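Local coordinates for DUF1460 domain-containing protein (Legionella pneumophila subsp. pneumophila, PDB 2IM9) that is of unknown function but probably resembles N-acetylmuramoyl-L-alanine amidases, which cut the sugar-to-peptide amide of bacterial peptidoglycan, at residues 133-138 / 177-182; 252-257 / 262-267. One frame throughout, in Å; residues are numbered along the deposited sequence.

Contact 1. Residues 133-138 / 177-182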
ATOM      1  N   ARG A 133      -4.511 -10.789   6.624  1.00 14.41           N
ATOM      2  CA  ARG A 133      -3.756  -9.618   6.195  1.00 14.22           C
ATOM      3  C   ARG A 133      -4.131  -9.272   4.755  1.00 14.05           C
ATOM      4  O   ARG A 133      -4.340 -10.157   3.924  1.00 14.39           O
ATOM      5  CB  ARG A 133      -2.248  -9.863   6.311  1.00 14.07           C
ATOM      6  CG  ARG A 133      -1.464  -8.533   6.484  1.00 15.83           C
ATOM      7  CD  ARG A 133       0.026  -8.690   6.197  1.00 16.29           C
ATOM      8  NE  ARG A 133       0.712  -9.561   7.158  1.00 16.59           N
ATOM      9  CZ  ARG A 133       1.972  -9.979   7.027  1.00 16.35           C
ATOM     10  NH1 ARG A 133       2.696  -9.587   5.968  1.00 16.88           N
ATOM     11  NH2 ARG A 133       2.516 -10.780   7.951  1.00 14.56           N
ATOM     12  N   ASN A 134      -4.240  -7.979   4.461  1.00 14.26           N
ATOM     13  CA  ASN A 134      -4.576  -7.550   3.103  1.00 14.18           C
ATOM     14  C   ASN A 134      -3.370  -7.635   2.167  1.00 14.94           C
ATOM     15  O   ASN A 134      -2.868  -6.617   1.695  1.00 14.44           O
ATOM     16  CB  ASN A 134      -5.149  -6.140   3.139  1.00 14.19           C
ATOM     17  CG  ASN A 134      -6.540  -6.107   3.687  1.00 15.17           C
ATOM     18  OD1 ASN A 134      -7.328  -7.028   3.452  1.00 17.09           O
ATOM     19  ND2 ASN A 134      -6.880  -5.021   4.412  1.00 14.79           N
ATOM     20  N   HIS A 135      -2.926  -8.852   1.888  1.00 13.90           N
ATOM     21  CA  HIS A 135      -1.710  -9.078   1.092  1.00 14.01           C
ATOM     22  C   HIS A 135      -1.740  -8.506  -0.322  1.00 14.64           C
ATOM     23  O   HIS A 135      -0.730  -7.988  -0.810  1.00 14.88           O
ATOM     24  CB  HIS A 135      -1.402 -10.576   0.991  1.00 13.91           C
ATOM     25  CG  HIS A 135      -1.045 -11.203   2.297  1.00 14.62           C
ATOM     26  ND1 HIS A 135       0.171 -10.995   2.918  1.00 13.41           N
ATOM     27  CD2 HIS A 135      -1.744 -12.042   3.094  1.00 14.96           C
ATOM     28  CE1 HIS A 135       0.192 -11.671   4.056  1.00 15.70           C
ATOM     29  NE2 HIS A 135      -0.954 -12.323   4.178  1.00 14.36           N
ATOM     30  N   PHE A 136      -2.884  -8.640  -0.991  1.00 13.92           N
ATOM     31  CA  PHE A 136      -2.984  -8.215  -2.391  1.00 14.09           C
ATOM     32  C   PHE A 136      -3.620  -6.842  -2.489  1.00 13.49           C
ATOM     33  O   PHE A 136      -4.750  -6.618  -2.046  1.00 13.81           O
ATOM     34  CB  PHE A 136      -3.759  -9.238  -3.213  1.00 14.40           C
ATOM     35  CG  PHE A 136      -3.025 -10.532  -3.378  1.00 14.15           C
ATOM     36  CD1 PHE A 136      -2.148 -10.704  -4.442  1.00 14.79           C
ATOM     37  CD2 PHE A 136      -3.176 -11.560  -2.448  1.00 13.88           C
ATOM     38  CE1 PHE A 136      -1.437 -11.885  -4.598  1.00 15.61           C
ATOM     39  CE2 PHE A 136      -2.457 -12.771  -2.587  1.00 14.66           C
ATOM     40  CZ  PHE A 136      -1.586 -12.928  -3.666  1.00 15.11           C
ATOM     41  N   THR A 137      -2.877  -5.914  -3.055  1.00 13.93           N
ATOM     42  CA  THR A 137      -3.342  -4.533  -3.150  1.00 13.85           C
ATOM     43  C   THR A 137      -4.710  -4.395  -3.811  1.00 14.07           C
ATOM     44  O   THR A 137      -5.531  -3.560  -3.380  1.00 13.70           O
ATOM     45  CB  THR A 137      -2.268  -3.657  -3.815  1.00 14.93           C
ATOM     46  OG1 THR A 137      -1.050  -3.841  -3.074  1.00 15.18           O
ATOM     47  CG2 THR A 137      -2.651  -2.185  -3.758  1.00 14.59           C
ATOM     48  N   SER A 138      -4.974  -5.185  -4.843  1.00 13.93           N
ATOM     49  CA  SER A 138      -6.260  -5.033  -5.542  1.00 15.01           C
ATOM     50  C   SER A 138      -7.397  -5.740  -4.808  1.00 15.18           C
ATOM     51  O   SER A 138      -8.294  -5.086  -4.242  1.00 15.15           O
ATOM     52  CB  SER A 138      -6.156  -5.492  -6.998  1.00 14.11           C
ATOM     53  OG  SER A 138      -5.771  -6.848  -7.091  1.00 15.84           O
ATOM     54  N   PRO A 177      -4.828 -19.982  -3.226  1.00 14.63           N
ATOM     55  CA  PRO A 177      -4.233 -21.290  -2.902  1.00 15.24           C
ATOM     56  C   PRO A 177      -2.917 -21.575  -3.623  1.00 14.95           C
ATOM     57  O   PRO A 177      -1.997 -22.137  -3.017  1.00 15.57           O
ATOM     58  CB  PRO A 177      -5.331 -22.288  -3.299  1.00 16.06           C
ATOM     59  CG  PRO A 177      -6.603 -21.498  -3.150  1.00 15.01           C
ATOM     60  CD  PRO A 177      -6.216 -20.127  -3.701  1.00 14.94           C
ATOM     61  N   GLN A 178      -2.791 -21.170  -4.888  1.00 15.12           N
ATOM     62  CA  GLN A 178      -1.521 -21.388  -5.582  1.00 15.41           C
ATOM     63  C   GLN A 178      -0.403 -20.469  -5.049  1.00 14.83           C
ATOM     64  O   GLN A 178       0.783 -20.851  -4.974  1.00 13.30           O
ATOM     65  CB  GLN A 178      -1.692 -21.224  -7.097  1.00 15.88           C
ATOM     66  CG  GLN A 178      -0.506 -21.791  -7.877  1.00 19.61           C
ATOM     67  CD  GLN A 178      -0.319 -23.292  -7.629  1.00 23.38           C
ATOM     68  OE1 GLN A 178       0.552 -23.687  -6.869  1.00 27.18           O
ATOM     69  NE2 GLN A 178      -1.161 -24.109  -8.231  1.00 24.93           N
ATOM     70  N   TRP A 179      -0.770 -19.255  -4.647  1.00 13.97           N
ATOM     71  CA  TRP A 179       0.204 -18.355  -4.044  1.00 13.75           C
ATOM     72  C   TRP A 179       0.715 -18.980  -2.733  1.00 13.94           C
ATOM     73  O   TRP A 179       1.929 -18.990  -2.474  1.00 14.30           O
ATOM     74  CB  TRP A 179      -0.461 -17.005  -3.793  1.00 13.61           C
ATOM     75  CG  TRP A 179       0.410 -15.948  -3.162  1.00 14.46           C
ATOM     76  CD1 TRP A 179       1.469 -15.292  -3.735  1.00 15.52           C
ATOM     77  CD2 TRP A 179       0.230 -15.368  -1.863  1.00 14.41           C
ATOM     78  NE1 TRP A 179       1.979 -14.354  -2.854  1.00 15.30           N
ATOM     79  CE2 TRP A 179       1.241 -14.386  -1.695  1.00 15.47           C
ATOM     80  CE3 TRP A 179      -0.679 -15.593  -0.821  1.00 14.69           C
ATOM     81  CZ2 TRP A 179       1.367 -13.618  -0.514  1.00 15.16           C
ATOM     82  CZ3 TRP A 179      -0.554 -14.829   0.365  1.00 15.09           C
ATOM     83  CH2 TRP A 179       0.468 -13.859   0.501  1.00 15.84           C
ATOM     84  N   TYR A 180      -0.195 -19.528  -1.928  1.00 13.92           N
ATOM     85  CA  TYR A 180       0.234 -20.181  -0.684  1.00 14.06           C
ATOM     86  C   TYR A 180       1.136 -21.358  -0.984  1.00 14.52           C
ATOM     87  O   TYR A 180       2.182 -21.501  -0.353  1.00 15.44           O
ATOM     88  CB  TYR A 180      -0.945 -20.587   0.216  1.00 14.34           C
ATOM     89  CG  TYR A 180      -1.383 -19.434   1.065  1.00 13.62           C
ATOM     90  CD1 TYR A 180      -2.322 -18.519   0.591  1.00 12.77           C
ATOM     91  CD2 TYR A 180      -0.805 -19.207   2.330  1.00 15.35           C
ATOM     92  CE1 TYR A 180      -2.715 -17.434   1.369  1.00 14.11           C
ATOM     93  CE2 TYR A 180      -1.176 -18.116   3.108  1.00 15.23           C
ATOM     94  CZ  TYR A 180      -2.114 -17.229   2.616  1.00 15.15           C
ATOM     95  OH  TYR A 180      -2.467 -16.149   3.371  1.00 16.06           O
ATOM     96  N   ASN A 181       0.767 -22.143  -1.994  1.00 13.79           N
ATOM     97  CA  ASN A 181       1.502 -23.359  -2.333  1.00 14.71           C
ATOM     98  C   ASN A 181       2.946 -23.070  -2.699  1.00 14.75           C
ATOM     99  O   ASN A 181       3.840 -23.866  -2.410  1.00 15.14           O
ATOM    100  CB  ASN A 181       0.796 -24.122  -3.454  1.00 15.25           C
ATOM    101  CG  ASN A 181       1.460 -25.439  -3.760  1.00 18.18           C
ATOM    102  OD1 ASN A 181       1.646 -26.301  -2.877  1.00 19.02           O
ATOM    103  ND2 ASN A 181       1.837 -25.608  -5.008  1.00 20.89           N
ATOM    104  N   HIS A 182       3.166 -21.915  -3.323  1.00 14.65           N
ATOM    105  CA  HIS A 182       4.515 -21.469  -3.725  1.00 15.06           C
ATOM    106  C   HIS A 182       5.412 -20.937  -2.595  1.00 15.01           C
ATOM    107  O   HIS A 182       6.592 -20.649  -2.813  1.00 14.98           O
ATOM    108  CB  HIS A 182       4.403 -20.395  -4.806  1.00 15.59           C
ATOM    109  CG  HIS A 182       4.444 -20.941  -6.201  1.00 17.80           C
ATOM    110  ND1 HIS A 182       3.380 -21.602  -6.777  1.00 20.99           N
ATOM    111  CD2 HIS A 182       5.429 -20.936  -7.128  1.00 18.11           C
ATOM    112  CE1 HIS A 182       3.697 -21.944  -8.018  1.00 20.17           C
ATOM    113  NE2 HIS A 182       4.937 -21.554  -8.252  1.00 21.56           N
TER
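The backbones bearing F136 and W179 stay well apart, their CA atoms 10.8 Å from each other at the nearest point, so aromatic side chains alone bridge 133-138 and 177-182. The W179 indole leaves the helix with CG anti to the backbone N (chi1 180°), which carries it toward the other segment. F136 meets it edge-to-face: CZ comes down on one face of the indole, 3.5 Å from W179 CD2, and the F136 ring and the five-membered ring of W179 have planes 66° apart. The far end of the same indole reaches H135, where W179 CH2 lies over one imidazole face, 3.5 Å from H135 CG. The pairing of imidazole and six-membered ring is oblique, their planes inclined at 53°. On the opposite imidazole face sits R133 CB, so H135 is packed from both sides, while its NE2 is hydrogen-bonded to Y130 O. The hydroxyl of Y180 approaches the imidazole only loosely, with OH 4.2 Å from H135 CD2. This aromatic cluster joins the N-cap residue F136 of helix 137-147 to the short helix 176-181; F136 also packs on L264 of strand 264-275, and the Y180 side chain rests on Y130, I131 and L212.

Contact 2. Residues 252-257 / 262-267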
ATOM      1  N   PRO A 252      -0.941  -4.690 -16.107  1.00 19.54           N
ATOM      2  CA  PRO A 252      -2.141  -5.441 -16.512  1.00 20.83           C
ATOM      3  C   PRO A 252      -1.872  -6.882 -16.897  1.00 22.75           C
ATOM      4  O   PRO A 252      -2.748  -7.728 -16.716  1.00 24.07           O
ATOM      5  CB  PRO A 252      -2.652  -4.689 -17.748  1.00 21.16           C
ATOM      6  CG  PRO A 252      -1.995  -3.366 -17.696  1.00 21.14           C
ATOM      7  CD  PRO A 252      -0.690  -3.539 -16.989  1.00 19.33           C
ATOM      8  N   ASN A 253      -0.702  -7.169 -17.442  1.00 22.74           N
ATOM      9  CA  ASN A 253      -0.481  -8.519 -17.938  1.00 25.32           C
ATOM     10  C   ASN A 253       0.822  -9.044 -17.374  1.00 25.42           C
ATOM     11  O   ASN A 253       1.851  -9.119 -18.087  1.00 27.62           O
ATOM     12  CB  ASN A 253      -0.555  -8.568 -19.476  1.00 25.46           C
ATOM     13  CG  ASN A 253      -1.988  -8.397 -19.998  1.00 29.42           C
ATOM     14  OD1 ASN A 253      -2.324  -7.380 -20.609  1.00 32.58           O
ATOM     15  ND2 ASN A 253      -2.840  -9.388 -19.739  1.00 31.35           N
ATOM     16  N   TRP A 254       0.762  -9.367 -16.078  1.00 24.59           N
ATOM     17  CA  TRP A 254       1.959  -9.643 -15.278  1.00 22.82           C
ATOM     18  C   TRP A 254       1.918 -11.063 -14.754  1.00 22.78           C
ATOM     19  O   TRP A 254       1.348 -11.347 -13.700  1.00 22.07           O
ATOM     20  CB  TRP A 254       2.107  -8.639 -14.127  1.00 22.09           C
ATOM     21  CG  TRP A 254       3.533  -8.483 -13.658  1.00 21.26           C
ATOM     22  CD1 TRP A 254       4.675  -8.780 -14.365  1.00 21.13           C
ATOM     23  CD2 TRP A 254       3.971  -7.982 -12.389  1.00 21.25           C
ATOM     24  NE1 TRP A 254       5.788  -8.499 -13.610  1.00 21.65           N
ATOM     25  CE2 TRP A 254       5.387  -7.996 -12.398  1.00 19.74           C
ATOM     26  CE3 TRP A 254       3.303  -7.518 -11.247  1.00 21.70           C
ATOM     27  CZ2 TRP A 254       6.149  -7.570 -11.307  1.00 21.61           C
ATOM     28  CZ3 TRP A 254       4.065  -7.092 -10.154  1.00 21.16           C
ATOM     29  CH2 TRP A 254       5.471  -7.120 -10.197  1.00 21.01           C
ATOM     30  N   ASP A 255       2.537 -11.961 -15.506  1.00 22.59           N
ATOM     31  CA  ASP A 255       2.359 -13.388 -15.229  1.00 23.05           C
ATOM     32  C   ASP A 255       3.471 -13.871 -14.309  1.00 22.79           C
ATOM     33  O   ASP A 255       4.565 -14.230 -14.749  1.00 22.66           O
ATOM     34  CB  ASP A 255       2.258 -14.207 -16.528  1.00 24.28           C
ATOM     35  CG  ASP A 255       1.778 -15.656 -16.283  1.00 28.03           C
ATOM     36  OD1 ASP A 255       1.840 -16.124 -15.118  1.00 27.87           O
ATOM     37  OD2 ASP A 255       1.351 -16.329 -17.259  1.00 30.40           O
ATOM     38  N   LEU A 256       3.185 -13.843 -13.011  1.00 21.63           N
ATOM     39  CA  LEU A 256       4.155 -14.293 -12.008  1.00 21.80           C
ATOM     40  C   LEU A 256       3.809 -15.685 -11.480  1.00 22.11           C
ATOM     41  O   LEU A 256       4.215 -16.049 -10.378  1.00 21.12           O
ATOM     42  CB  LEU A 256       4.276 -13.272 -10.858  1.00 21.57           C
ATOM     43  CG  LEU A 256       4.711 -11.850 -11.248  1.00 23.21           C
ATOM     44  CD1 LEU A 256       4.815 -10.973 -10.015  1.00 24.56           C
ATOM     45  CD2 LEU A 256       6.042 -11.868 -11.999  1.00 24.70           C
ATOM     46  N   ARG A 257       3.085 -16.464 -12.283  1.00 22.66           N
ATOM     47  CA  ARG A 257       2.605 -17.782 -11.843  1.00 23.51           C
ATOM     48  C   ARG A 257       3.743 -18.737 -11.508  1.00 24.17           C
ATOM     49  O   ARG A 257       3.685 -19.467 -10.502  1.00 23.63           O
ATOM     50  CB  ARG A 257       1.723 -18.434 -12.899  1.00 23.66           C
ATOM     51  CG  ARG A 257       0.318 -17.895 -12.982  1.00 26.11           C
ATOM     52  CD  ARG A 257      -0.464 -18.723 -13.995  1.00 31.80           C
ATOM     53  NE  ARG A 257      -1.217 -17.910 -14.939  1.00 37.55           N
ATOM     54  CZ  ARG A 257      -2.129 -18.389 -15.786  1.00 40.14           C
ATOM     55  NH1 ARG A 257      -2.413 -19.688 -15.816  1.00 41.13           N
ATOM     56  NH2 ARG A 257      -2.769 -17.559 -16.603  1.00 43.22           N
ATOM     57  N   THR A 262       1.025 -16.939  -8.754  1.00 18.19           N
ATOM     58  CA  THR A 262      -0.151 -16.227  -9.221  1.00 17.09           C
ATOM     59  C   THR A 262       0.192 -15.091 -10.183  1.00 16.82           C
ATOM     60  O   THR A 262       1.287 -14.543 -10.131  1.00 16.66           O
ATOM     61  CB  THR A 262      -0.987 -15.674  -8.033  1.00 17.65           C
ATOM     62  OG1 THR A 262      -2.211 -15.114  -8.528  1.00 18.46           O
ATOM     63  CG2 THR A 262      -0.214 -14.626  -7.234  1.00 16.33           C
ATOM     64  N   GLU A 263      -0.742 -14.787 -11.081  1.00 17.00           N
ATOM     65  CA  GLU A 263      -0.712 -13.506 -11.796  1.00 18.04           C
ATOM     66  C   GLU A 263      -0.829 -12.389 -10.786  1.00 17.09           C
ATOM     67  O   GLU A 263      -1.377 -12.584  -9.690  1.00 17.70           O
ATOM     68  CB  GLU A 263      -1.895 -13.395 -12.757  1.00 18.49           C
ATOM     69  CG  GLU A 263      -1.882 -14.408 -13.860  1.00 22.92           C
ATOM     70  CD  GLU A 263      -3.013 -14.183 -14.853  1.00 28.01           C
ATOM     71  OE1 GLU A 263      -3.904 -13.309 -14.613  1.00 24.25           O
ATOM     72  OE2 GLU A 263      -2.992 -14.891 -15.894  1.00 32.08           O
ATOM     73  N   LEU A 264      -0.335 -11.214 -11.157  1.00 16.48           N
ATOM     74  CA  LEU A 264      -0.452 -10.050 -10.301  1.00 17.38           C
ATOM     75  C   LEU A 264      -0.744  -8.801 -11.130  1.00 17.67           C
ATOM     76  O   LEU A 264      -0.552  -8.794 -12.364  1.00 18.06           O
ATOM     77  CB  LEU A 264       0.836  -9.868  -9.490  1.00 16.95           C
ATOM     78  CG  LEU A 264       0.777  -8.975  -8.240  1.00 17.31           C
ATOM     79  CD1 LEU A 264      -0.391  -9.339  -7.286  1.00 17.44           C
ATOM     80  CD2 LEU A 264       2.114  -9.079  -7.524  1.00 19.03           C
ATOM     81  N   ASP A 265      -1.224  -7.754 -10.470  1.00 16.71           N
ATOM     82  CA  ASP A 265      -1.681  -6.559 -11.186  1.00 16.29           C
ATOM     83  C   ASP A 265      -1.046  -5.235 -10.740  1.00 16.78           C
ATOM     84  O   ASP A 265      -1.052  -4.265 -11.504  1.00 17.45           O
ATOM     85  CB  ASP A 265      -3.212  -6.433 -11.084  1.00 16.37           C
ATOM     86  CG  ASP A 265      -3.750  -6.727  -9.667  1.00 17.38           C
ATOM     87  OD1 ASP A 265      -2.940  -6.840  -8.705  1.00 16.98           O
ATOM     88  OD2 ASP A 265      -4.991  -6.862  -9.532  1.00 17.85           O
ATOM     89  N   ILE A 266      -0.562  -5.180  -9.501  1.00 16.78           N
ATOM     90  CA  ILE A 266      -0.074  -3.930  -8.893  1.00 17.46           C
ATOM     91  C   ILE A 266       1.304  -4.161  -8.262  1.00 17.53           C
ATOM     92  O   ILE A 266       1.474  -5.094  -7.462  1.00 17.78           O
ATOM     93  CB  ILE A 266      -1.072  -3.383  -7.833  1.00 17.53           C
ATOM     94  CG1 ILE A 266      -2.465  -3.158  -8.455  1.00 17.09           C
ATOM     95  CG2 ILE A 266      -0.506  -2.119  -7.155  1.00 18.01           C
ATOM     96  CD1 ILE A 266      -3.486  -2.749  -7.420  1.00 16.90           C
ATOM     97  N   SER A 267       2.280  -3.314  -8.606  1.00 17.21           N
ATOM     98  CA  SER A 267       3.687  -3.593  -8.264  1.00 17.56           C
ATOM     99  C   SER A 267       4.260  -2.618  -7.238  1.00 17.24           C
ATOM    100  O   SER A 267       5.302  -2.898  -6.607  1.00 18.12           O
ATOM    101  CB  SER A 267       4.549  -3.563  -9.533  1.00 18.18           C
ATOM    102  OG  SER A 267       4.369  -2.342 -10.240  1.00 18.76           O
TER
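Two first torsions set up the apolar half of this contact: W254 and L264 both hold CG anti to the backbone N (chi1 -155° and -162°), and their side chains run alongside each other in the same direction. W254 CZ3 consequently lies 3.8 Å from L264 CD2 and 3.6 Å from S267 CB. L256 CD1 sits over the centre of one indole face, 3.7 Å above its plane, and also touches L264 CD2, so the two leucines and the indole pack as one group. Beneath them the backbones run roughly antiparallel and are joined by L264 N to W254 O, 3.1 Å and nearly straight at 166°. The polar half lies toward R257. A bend at chi3 of R257 and an extended E263 chain bring R257 NH2 to 2.8 Å from E263 OE2, a salt bridge received on the anti side of the carboxylate and tilted out of its plane. D255 OD1 accepts the backbone N of R257 at 3.1 Å, an Asx turn, and pairs more distantly with R257 NE. E263 OE1 is taken by L173 N, and the T262 hydroxyl, which donates to E263 O, accepts from N175 N, tying this end to strand 168-175. The arginine reaches the nearby D255 and E263 carboxylates from one side and probably offsets their mutual repulsion, a charged network at the exposed end of a hairpin-like connection.

In the fold
Contacts 1 and 2 lie on the same side of the chain's centre, about 12 Å apart between their own centres, and both are partly buried. They meet directly: T137 CG2 packs 3.8 Å from I266 CD1, and S138 OG lies 2.6 Å from D265 OD2, probably hydrogen-bonded. Strand 264-275 is thus shared ground, facing the start of helix 137-147 and the chain leaving strand 246-254. Contact 1 spans a long sequence separation through aromatic rings between the turn leading into helix 137-147 and the short helix 176-181, whereas contact 2 closes a short connection within the sheet, combining a backbone hydrogen bond and apolar packing with a salt-bridge network of D255, R257 and E263 near the surface.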